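Local coordinates for protein DNA polymerase (Bacillus phage phi29, PDB 2PY5) that copies the viral genome by protein-primed, strand-displacing DNA synthesis with high processivity and fidelity, and proofreads with a 3'-5' exonuclease, at residues 216-226 / 390-398. The protein carries 2 engineered substitutions. Numbering follows the deposited sequence.
With nucleotides of chain C.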
ATOM      1  N   LEU F 216       5.831  13.020 -21.759  1.00 32.65           N
ATOM      2  CA  LEU F 216       4.998  13.387 -20.638  1.00 31.94           C
ATOM      3  C   LEU F 216       3.525  13.554 -21.050  1.00 33.17           C
ATOM      4  O   LEU F 216       2.631  13.176 -20.295  1.00 34.09           O
ATOM      5  CB  LEU F 216       5.521  14.656 -19.969  1.00 34.18           C
ATOM      6  CG  LEU F 216       6.895  14.476 -19.302  1.00 38.26           C
ATOM      7  CD1 LEU F 216       7.444  15.829 -18.808  1.00 41.65           C
ATOM      8  CD2 LEU F 216       6.847  13.466 -18.161  1.00 40.45           C
ATOM      9  N   GLY F 217       3.284  14.101 -22.239  1.00 33.94           N
ATOM     10  CA  GLY F 217       1.898  14.289 -22.712  1.00 32.92           C
ATOM     11  C   GLY F 217       1.188  12.966 -22.948  1.00 32.47           C
ATOM     12  O   GLY F 217       0.009  12.799 -22.598  1.00 34.59           O
ATOM     13  N   LEU F 218       1.898  12.013 -23.539  1.00 32.80           N
ATOM     14  CA  LEU F 218       1.299  10.709 -23.780  1.00 32.95           C
ATOM     15  C   LEU F 218       1.105   9.973 -22.478  1.00 31.25           C
ATOM     16  O   LEU F 218       0.085   9.304 -22.290  1.00 31.09           O
ATOM     17  CB  LEU F 218       2.135   9.865 -24.744  1.00 35.93           C
ATOM     18  CG  LEU F 218       2.087  10.306 -26.212  1.00 41.19           C
ATOM     19  CD1 LEU F 218       2.860   9.303 -27.057  1.00 45.86           C
ATOM     20  CD2 LEU F 218       0.645  10.459 -26.726  1.00 43.94           C
ATOM     21  N   ASP F 219       2.089  10.058 -21.574  1.00 30.47           N
ATOM     22  CA  ASP F 219       1.959   9.407 -20.279  1.00 30.77           C
ATOM     23  C   ASP F 219       0.725   9.916 -19.532  1.00 29.38           C
ATOM     24  O   ASP F 219       0.032   9.145 -18.899  1.00 30.30           O
ATOM     25  CB  ASP F 219       3.207   9.623 -19.419  1.00 33.38           C
ATOM     26  CG  ASP F 219       3.206   8.743 -18.204  1.00 33.52           C
ATOM     27  OD1 ASP F 219       2.926   9.261 -17.101  1.00 32.64           O
ATOM     28  OD2 ASP F 219       3.425   7.508 -18.371  1.00 32.91           O
ATOM     29  N   LYS F 220       0.491  11.224 -19.588  1.00 30.96           N
ATOM     30  CA  LYS F 220      -0.652  11.833 -18.928  1.00 31.47           C
ATOM     31  C   LYS F 220      -1.980  11.253 -19.460  1.00 29.26           C
ATOM     32  O   LYS F 220      -2.868  10.946 -18.685  1.00 31.33           O
ATOM     33  CB  LYS F 220      -0.615  13.357 -19.097  1.00 34.09           C
ATOM     34  CG  LYS F 220      -1.731  14.092 -18.388  1.00 35.46           C
ATOM     35  CD  LYS F 220      -1.476  15.617 -18.353  1.00 37.13           C
ATOM     36  N   GLU F 221      -2.086  11.091 -20.779  1.00 30.37           N
ATOM     37  CA  GLU F 221      -3.284  10.465 -21.375  1.00 31.06           C
ATOM     38  C   GLU F 221      -3.472   9.027 -20.918  1.00 29.34           C
ATOM     39  O   GLU F 221      -4.568   8.618 -20.534  1.00 30.92           O
ATOM     40  CB  GLU F 221      -3.246  10.527 -22.912  1.00 33.19           C
ATOM     41  CG  GLU F 221      -3.291  11.934 -23.465  1.00 36.05           C
ATOM     42  CD  GLU F 221      -3.480  11.990 -24.972  1.00 37.63           C
ATOM     43  OE1 GLU F 221      -3.720  13.108 -25.482  1.00 41.72           O
ATOM     44  OE2 GLU F 221      -3.434  10.928 -25.641  1.00 40.64           O
ATOM     45  N   VAL F 222      -2.391   8.251 -20.949  1.00 28.93           N
ATOM     46  CA  VAL F 222      -2.449   6.873 -20.482  1.00 28.73           C
ATOM     47  C   VAL F 222      -2.943   6.841 -19.022  1.00 28.31           C
ATOM     48  O   VAL F 222      -3.765   6.019 -18.652  1.00 29.41           O
ATOM     49  CB  VAL F 222      -1.080   6.161 -20.621  1.00 28.09           C
ATOM     50  CG1 VAL F 222      -1.118   4.740 -20.040  1.00 30.47           C
ATOM     51  CG2 VAL F 222      -0.659   6.106 -22.110  1.00 29.76           C
ATOM     52  N   ARG F 223      -2.424   7.763 -18.204  1.00 28.05           N
ATOM     53  CA  ARG F 223      -2.682   7.773 -16.782  1.00 28.57           C
ATOM     54  C   ARG F 223      -4.153   8.035 -16.453  1.00 27.82           C
ATOM     55  O   ARG F 223      -4.658   7.570 -15.434  1.00 29.42           O
ATOM     56  CB  ARG F 223      -1.775   8.800 -16.107  1.00 31.47           C
ATOM     57  CG  ARG F 223      -1.915   8.940 -14.576  1.00 32.09           C
ATOM     58  CD  ARG F 223      -0.861   9.891 -13.991  1.00 31.63           C
ATOM     59  NE  ARG F 223       0.446   9.449 -14.445  1.00 31.46           N
ATOM     60  CZ  ARG F 223       1.081   8.392 -13.978  1.00 31.39           C
ATOM     61  NH1 ARG F 223       0.632   7.736 -12.908  1.00 31.88           N
ATOM     62  NH2 ARG F 223       2.219   8.034 -14.554  1.00 31.47           N
ATOM     63  N   TYR F 224      -4.851   8.746 -17.338  1.00 29.28           N
ATOM     64  CA  TYR F 224      -6.289   8.937 -17.137  1.00 28.65           C
ATOM     65  C   TYR F 224      -7.039   7.606 -17.047  1.00 28.63           C
ATOM     66  O   TYR F 224      -8.120   7.547 -16.471  1.00 31.52           O
ATOM     67  CB  TYR F 224      -6.925   9.780 -18.242  1.00 30.20           C
ATOM     68  CG  TYR F 224      -6.449  11.207 -18.387  1.00 30.39           C
ATOM     69  CD1 TYR F 224      -6.177  11.729 -19.632  1.00 29.75           C
ATOM     70  CD2 TYR F 224      -6.271  12.021 -17.277  1.00 34.12           C
ATOM     71  CE1 TYR F 224      -5.748  13.028 -19.790  1.00 31.38           C
ATOM     72  CE2 TYR F 224      -5.835  13.337 -17.428  1.00 32.56           C
ATOM     73  CZ  TYR F 224      -5.570  13.822 -18.680  1.00 31.59           C
ATOM     74  OH  TYR F 224      -5.141  15.146 -18.857  1.00 35.39           O
ATOM     75  N   ALA F 225      -6.473   6.561 -17.666  1.00 29.97           N
ATOM     76  CA  ALA F 225      -7.076   5.254 -17.683  1.00 29.80           C
ATOM     77  C   ALA F 225      -6.622   4.355 -16.529  1.00 29.80           C
ATOM     78  O   ALA F 225      -7.040   3.182 -16.471  1.00 29.68           O
ATOM     79  CB  ALA F 225      -6.771   4.557 -19.056  1.00 29.30           C
ATOM     80  N   TYR F 226      -5.754   4.859 -15.636  1.00 29.07           N
ATOM     81  CA  TYR F 226      -5.213   4.050 -14.540  1.00 32.23           C
ATOM     82  C   TYR F 226      -6.152   4.106 -13.350  1.00 33.47           C
ATOM     83  O   TYR F 226      -6.453   5.192 -12.833  1.00 35.46           O
ATOM     84  CB  TYR F 226      -3.826   4.542 -14.139  1.00 31.73           C
ATOM     85  CG  TYR F 226      -3.068   3.662 -13.136  1.00 32.62           C
ATOM     86  CD1 TYR F 226      -2.929   2.321 -13.337  1.00 33.37           C
ATOM     87  CD2 TYR F 226      -2.433   4.215 -12.033  1.00 34.99           C
ATOM     88  CE1 TYR F 226      -2.243   1.518 -12.448  1.00 32.42           C
ATOM     89  CE2 TYR F 226      -1.731   3.425 -11.140  1.00 36.12           C
ATOM     90  CZ  TYR F 226      -1.620   2.059 -11.377  1.00 35.81           C
ATOM     91  OH  TYR F 226      -0.915   1.241 -10.508  1.00 36.26           O
ATOM     92  N   TYR F 390       3.943  -4.490  -9.994  1.00 33.49           N
ATOM     93  CA  TYR F 390       3.080  -3.865 -11.000  1.00 32.77           C
ATOM     94  C   TYR F 390       2.937  -2.367 -10.785  1.00 31.82           C
ATOM     95  O   TYR F 390       2.871  -1.578 -11.733  1.00 33.65           O
ATOM     96  CB  TYR F 390       1.692  -4.532 -11.103  1.00 34.11           C
ATOM     97  CG  TYR F 390       0.653  -4.033 -10.121  1.00 33.89           C
ATOM     98  CD1 TYR F 390      -0.091  -2.890 -10.387  1.00 34.46           C
ATOM     99  CD2 TYR F 390       0.427  -4.697  -8.935  1.00 37.94           C
ATOM    100  CE1 TYR F 390      -1.022  -2.434  -9.499  1.00 33.35           C
ATOM    101  CE2 TYR F 390      -0.513  -4.239  -8.030  1.00 40.29           C
ATOM    102  CZ  TYR F 390      -1.225  -3.103  -8.320  1.00 35.62           C
ATOM    103  OH  TYR F 390      -2.178  -2.647  -7.433  1.00 40.44           O
ATOM    104  N   GLY F 391       2.885  -1.970  -9.514  1.00 31.75           N
ATOM    105  CA  GLY F 391       2.648  -0.578  -9.189  1.00 30.11           C
ATOM    106  C   GLY F 391       3.721   0.364  -9.697  1.00 30.88           C
ATOM    107  O   GLY F 391       3.470   1.540  -9.921  1.00 33.02           O
ATOM    108  N   LYS F 392       4.941  -0.138  -9.850  1.00 30.22           N
ATOM    109  CA  LYS F 392       6.051   0.697 -10.313  1.00 29.19           C
ATOM    110  C   LYS F 392       5.897   1.120 -11.778  1.00 29.48           C
ATOM    111  O   LYS F 392       6.431   2.136 -12.192  1.00 31.64           O
ATOM    112  CB  LYS F 392       7.365  -0.033 -10.106  1.00 30.69           C
ATOM    113  CG  LYS F 392       7.784  -0.102  -8.640  1.00 32.66           C
ATOM    114  CD  LYS F 392       8.327   1.205  -8.090  1.00 33.28           C
ATOM    115  CE  LYS F 392       9.747   1.536  -8.587  1.00 32.94           C
ATOM    116  NZ  LYS F 392      10.311   2.762  -7.938  1.00 33.35           N
ATOM    117  N   PHE F 393       5.168   0.336 -12.562  1.00 31.05           N
ATOM    118  CA  PHE F 393       5.028   0.668 -13.986  1.00 31.83           C
ATOM    119  C   PHE F 393       4.309   2.014 -14.216  1.00 31.61           C
ATOM    120  O   PHE F 393       4.611   2.729 -15.166  1.00 32.16           O
ATOM    121  CB  PHE F 393       4.333  -0.470 -14.734  1.00 32.68           C
ATOM    122  CG  PHE F 393       5.249  -1.612 -15.057  1.00 32.52           C
ATOM    123  CD1 PHE F 393       5.365  -2.706 -14.214  1.00 36.52           C
ATOM    124  CD2 PHE F 393       6.033  -1.565 -16.189  1.00 34.14           C
ATOM    125  CE1 PHE F 393       6.242  -3.724 -14.521  1.00 37.66           C
ATOM    126  CE2 PHE F 393       6.886  -2.570 -16.497  1.00 34.05           C
ATOM    127  CZ  PHE F 393       6.996  -3.653 -15.664  1.00 36.21           C
ATOM    128  N   ALA F 394       3.354   2.356 -13.338  1.00 30.69           N
ATOM    129  CA  ALA F 394       2.595   3.578 -13.447  1.00 31.33           C
ATOM    130  C   ALA F 394       3.086   4.718 -12.532  1.00 28.94           C
ATOM    131  O   ALA F 394       2.365   5.664 -12.296  1.00 29.55           O
ATOM    132  CB  ALA F 394       1.118   3.286 -13.195  1.00 31.50           C
ATOM    133  N   SER F 395       4.343   4.644 -12.112  1.00 30.39           N
ATOM    134  CA  SER F 395       4.992   5.709 -11.363  1.00 31.16           C
ATOM    135  C   SER F 395       4.776   7.045 -12.056  1.00 33.07           C
ATOM    136  O   SER F 395       4.974   7.158 -13.271  1.00 34.19           O
ATOM    137  CB  SER F 395       6.496   5.439 -11.287  1.00 32.92           C
ATOM    138  OG  SER F 395       6.797   4.284 -10.529  1.00 33.62           O
ATOM    139  N   ASN F 396       4.397   8.072 -11.296  1.00 31.57           N
ATOM    140  CA  ASN F 396       4.075   9.344 -11.863  1.00 32.08           C
ATOM    141  C   ASN F 396       5.365  10.106 -12.146  1.00 31.76           C
ATOM    142  O   ASN F 396       6.175  10.316 -11.229  1.00 34.30           O
ATOM    143  CB  ASN F 396       3.187  10.141 -10.875  1.00 33.09           C
ATOM    144  CG  ASN F 396       2.409  11.274 -11.527  1.00 36.04           C
ATOM    145  OD1 ASN F 396       1.194  11.435 -11.306  1.00 36.57           O
ATOM    146  ND2 ASN F 396       3.075  12.059 -12.311  1.00 31.43           N
ATOM    147  N   PRO F 397       5.570  10.540 -13.396  1.00 32.18           N
ATOM    148  CA  PRO F 397       6.797  11.260 -13.745  1.00 32.56           C
ATOM    149  C   PRO F 397       6.903  12.632 -13.067  1.00 33.11           C
ATOM    150  O   PRO F 397       7.987  13.181 -13.006  1.00 32.66           O
ATOM    151  CB  PRO F 397       6.710  11.386 -15.265  1.00 35.13           C
ATOM    152  CG  PRO F 397       5.240  11.333 -15.551  1.00 34.37           C
ATOM    153  CD  PRO F 397       4.680  10.378 -14.570  1.00 33.97           C
ATOM    154  N   ASP F 398       5.789  13.192 -12.593  1.00 31.69           N
ATOM    155  CA  ASP F 398       5.813  14.425 -11.774  1.00 33.39           C
ATOM    156  C   ASP F 398       6.260  14.100 -10.353  1.00 34.59           C
ATOM    157  O   ASP F 398       5.492  13.530  -9.565  1.00 34.57           O
ATOM    158  CB  ASP F 398       4.440  15.082 -11.766  1.00 32.43           C
ATOM    159  CG  ASP F 398       4.424  16.403 -11.047  1.00 36.07           C
ATOM    160  OD1 ASP F 398       3.320  17.006 -10.940  1.00 38.37           O
ATOM    161  OD2 ASP F 398       5.489  16.835 -10.574  1.00 35.35           O
TER
ATOM    162  P    DC C   4       8.945   3.847  -4.747  1.00 24.54           P
ATOM    163  OP1  DC C   4       8.041   3.310  -3.709  1.00 22.99           O
ATOM    164  OP2  DC C   4      10.157   3.090  -5.183  1.00 22.53           O
ATOM    165  O5'  DC C   4       8.169   4.193  -6.088  1.00 26.48           O
ATOM    166  C5'  DC C   4       6.926   4.845  -6.005  1.00 23.52           C
ATOM    167  C4'  DC C   4       5.950   4.164  -6.949  1.00 22.81           C
ATOM    168  O4'  DC C   4       5.710   2.791  -6.535  1.00 24.28           O
ATOM    169  C3'  DC C   4       4.578   4.811  -6.939  1.00 23.52           C
ATOM    170  O3'  DC C   4       4.583   5.896  -7.828  1.00 24.39           O
ATOM    171  C2'  DC C   4       3.691   3.682  -7.409  1.00 25.41           C
ATOM    172  C1'  DC C   4       4.341   2.491  -6.730  1.00 26.94           C
ATOM    173  N1   DC C   4       3.690   2.153  -5.438  1.00 27.60           N
ATOM    174  C2   DC C   4       2.401   1.592  -5.479  1.00 28.03           C
ATOM    175  O2   DC C   4       1.830   1.416  -6.572  1.00 29.91           O
ATOM    176  N3   DC C   4       1.785   1.263  -4.318  1.00 31.06           N
ATOM    177  C4   DC C   4       2.411   1.459  -3.160  1.00 31.39           C
ATOM    178  N4   DC C   4       1.754   1.106  -2.045  1.00 34.40           N
ATOM    179  C5   DC C   4       3.720   2.020  -3.094  1.00 29.04           C
ATOM    180  C6   DC C   4       4.323   2.354  -4.239  1.00 27.72           C
ATOM    181  P    DT C   6      -1.305   8.800  -9.801  1.00 42.46           P
ATOM    182  OP1  DT C   6      -1.898   8.751 -11.149  1.00 41.20           O
ATOM    183  OP2  DT C   6       0.011   9.446  -9.534  1.00 40.56           O
ATOM    184  O5'  DT C   6      -2.347   9.492  -8.797  1.00 47.24           O
ATOM    185  C5'  DT C   6      -3.734   9.228  -8.879  1.00 52.68           C
ATOM    186  C4'  DT C   6      -4.449  10.108  -7.876  1.00 56.76           C
ATOM    187  O4'  DT C   6      -4.140   9.594  -6.556  1.00 59.13           O
ATOM    188  C3'  DT C   6      -4.025  11.583  -7.888  1.00 58.97           C
ATOM    189  O3'  DT C   6      -5.149  12.468  -7.748  1.00 60.81           O
ATOM    190  C2'  DT C   6      -3.069  11.685  -6.704  1.00 59.88           C
ATOM    191  C1'  DT C   6      -3.636  10.639  -5.748  1.00 61.52           C
ATOM    192  N1   DT C   6      -2.656  10.055  -4.750  1.00 62.36           N
ATOM    193  C2   DT C   6      -3.053   9.939  -3.430  1.00 63.31           C
ATOM    194  O2   DT C   6      -4.156  10.289  -3.034  1.00 63.25           O
ATOM    195  N3   DT C   6      -2.103   9.395  -2.592  1.00 63.09           N
ATOM    196  C4   DT C   6      -0.827   8.967  -2.922  1.00 62.80           C
ATOM    197  O4   DT C   6      -0.060   8.498  -2.085  1.00 63.29           O
ATOM    198  C5   DT C   6      -0.475   9.113  -4.319  1.00 63.19           C
ATOM    199  C7   DT C   6       0.878   8.692  -4.813  1.00 63.09           C
ATOM    200  C6   DT C   6      -1.390   9.640  -5.152  1.00 62.58           C
ATOM    201  P    DT C   5       3.793   7.233  -7.502  1.00 25.80           P
ATOM    202  OP1  DT C   5       4.149   8.211  -8.535  1.00 25.20           O
ATOM    203  OP2  DT C   5       4.063   7.580  -6.065  1.00 26.01           O
ATOM    204  O5'  DT C   5       2.276   6.817  -7.627  1.00 26.94           O
ATOM    205  C5'  DT C   5       1.818   6.341  -8.889  1.00 29.88           C
ATOM    206  C4'  DT C   5       0.416   5.817  -8.717  1.00 33.80           C
ATOM    207  O4'  DT C   5       0.400   4.760  -7.733  1.00 33.74           O
ATOM    208  C3'  DT C   5      -0.555   6.872  -8.210  1.00 36.72           C
ATOM    209  O3'  DT C   5      -1.313   7.283  -9.310  1.00 40.10           O
ATOM    210  C2'  DT C   5      -1.420   6.192  -7.156  1.00 39.27           C
ATOM    211  C1'  DT C   5      -0.686   4.897  -6.834  1.00 39.77           C
ATOM    212  N1   DT C   5      -0.142   4.802  -5.426  1.00 40.42           N
ATOM    213  C2   DT C   5      -0.897   4.146  -4.481  1.00 42.57           C
ATOM    214  O2   DT C   5      -1.988   3.661  -4.733  1.00 43.86           O
ATOM    215  N3   DT C   5      -0.322   4.085  -3.234  1.00 42.95           N
ATOM    216  C4   DT C   5       0.905   4.594  -2.839  1.00 43.62           C
ATOM    217  O4   DT C   5       1.333   4.485  -1.691  1.00 44.68           O
ATOM    218  C5   DT C   5       1.651   5.264  -3.868  1.00 40.86           C
ATOM    219  C7   DT C   5       2.999   5.862  -3.561  1.00 38.60           C
ATOM    220  C6   DT C   5       1.098   5.335  -5.091  1.00 40.36           C
TER
HETATM  221  O   HOH W   1       1.372   0.425 -12.260  1.00 26.83           O
HETATM  222  O   HOH W   2       0.988   2.633  -9.373  1.00 30.25           O
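The junction between the YxGG/A-motif region and the polymerisation region holds the single-stranded DNA of chain C here: Arg223 of helix 216-223 and Tyr226, the motif's tyrosine, which follows in a type I turn, meet Ala394 and the residues after it. With CG anti to the backbone N (chi1 -180°) and a bend at chi3, Arg223 lays its guanidinium against 394-397. Arg223 NH1 gives Ala394 O a bond of 2.8 Å lying in the guanidinium plane. It also makes a nearly straight bond (172°) to OP1 of DT6 of chain C. Arg223 NH2 reaches Asp219 OD1 at 2.9 Å in a salt bridge through the syn lone pair; Thr427 positions the carboxylate, and the salt bridge and the in-plane bond to Ala394 O together set the guanidinium's rotation. CA of Asn396 lies over one guanidinium face, while the backbone N of Asn396 donates to OP1 of DT5 of chain C at 2.8 Å. Ala394 CB sits over the Tyr226 ring, 3.6 Å from the centroid, a CH-pi contact. One water links Tyr226 OH to Tyr390 O; a second lies between Tyr226 OH, Gly391 O and O4' of DT5 of chain C. Leu216 CD2 packs on Pro397 CB at 3.6 Å. Such sequence-independent backbone gripping belongs to the DNA-binding YxGG/A motif between exonuclease and polymerisation domains.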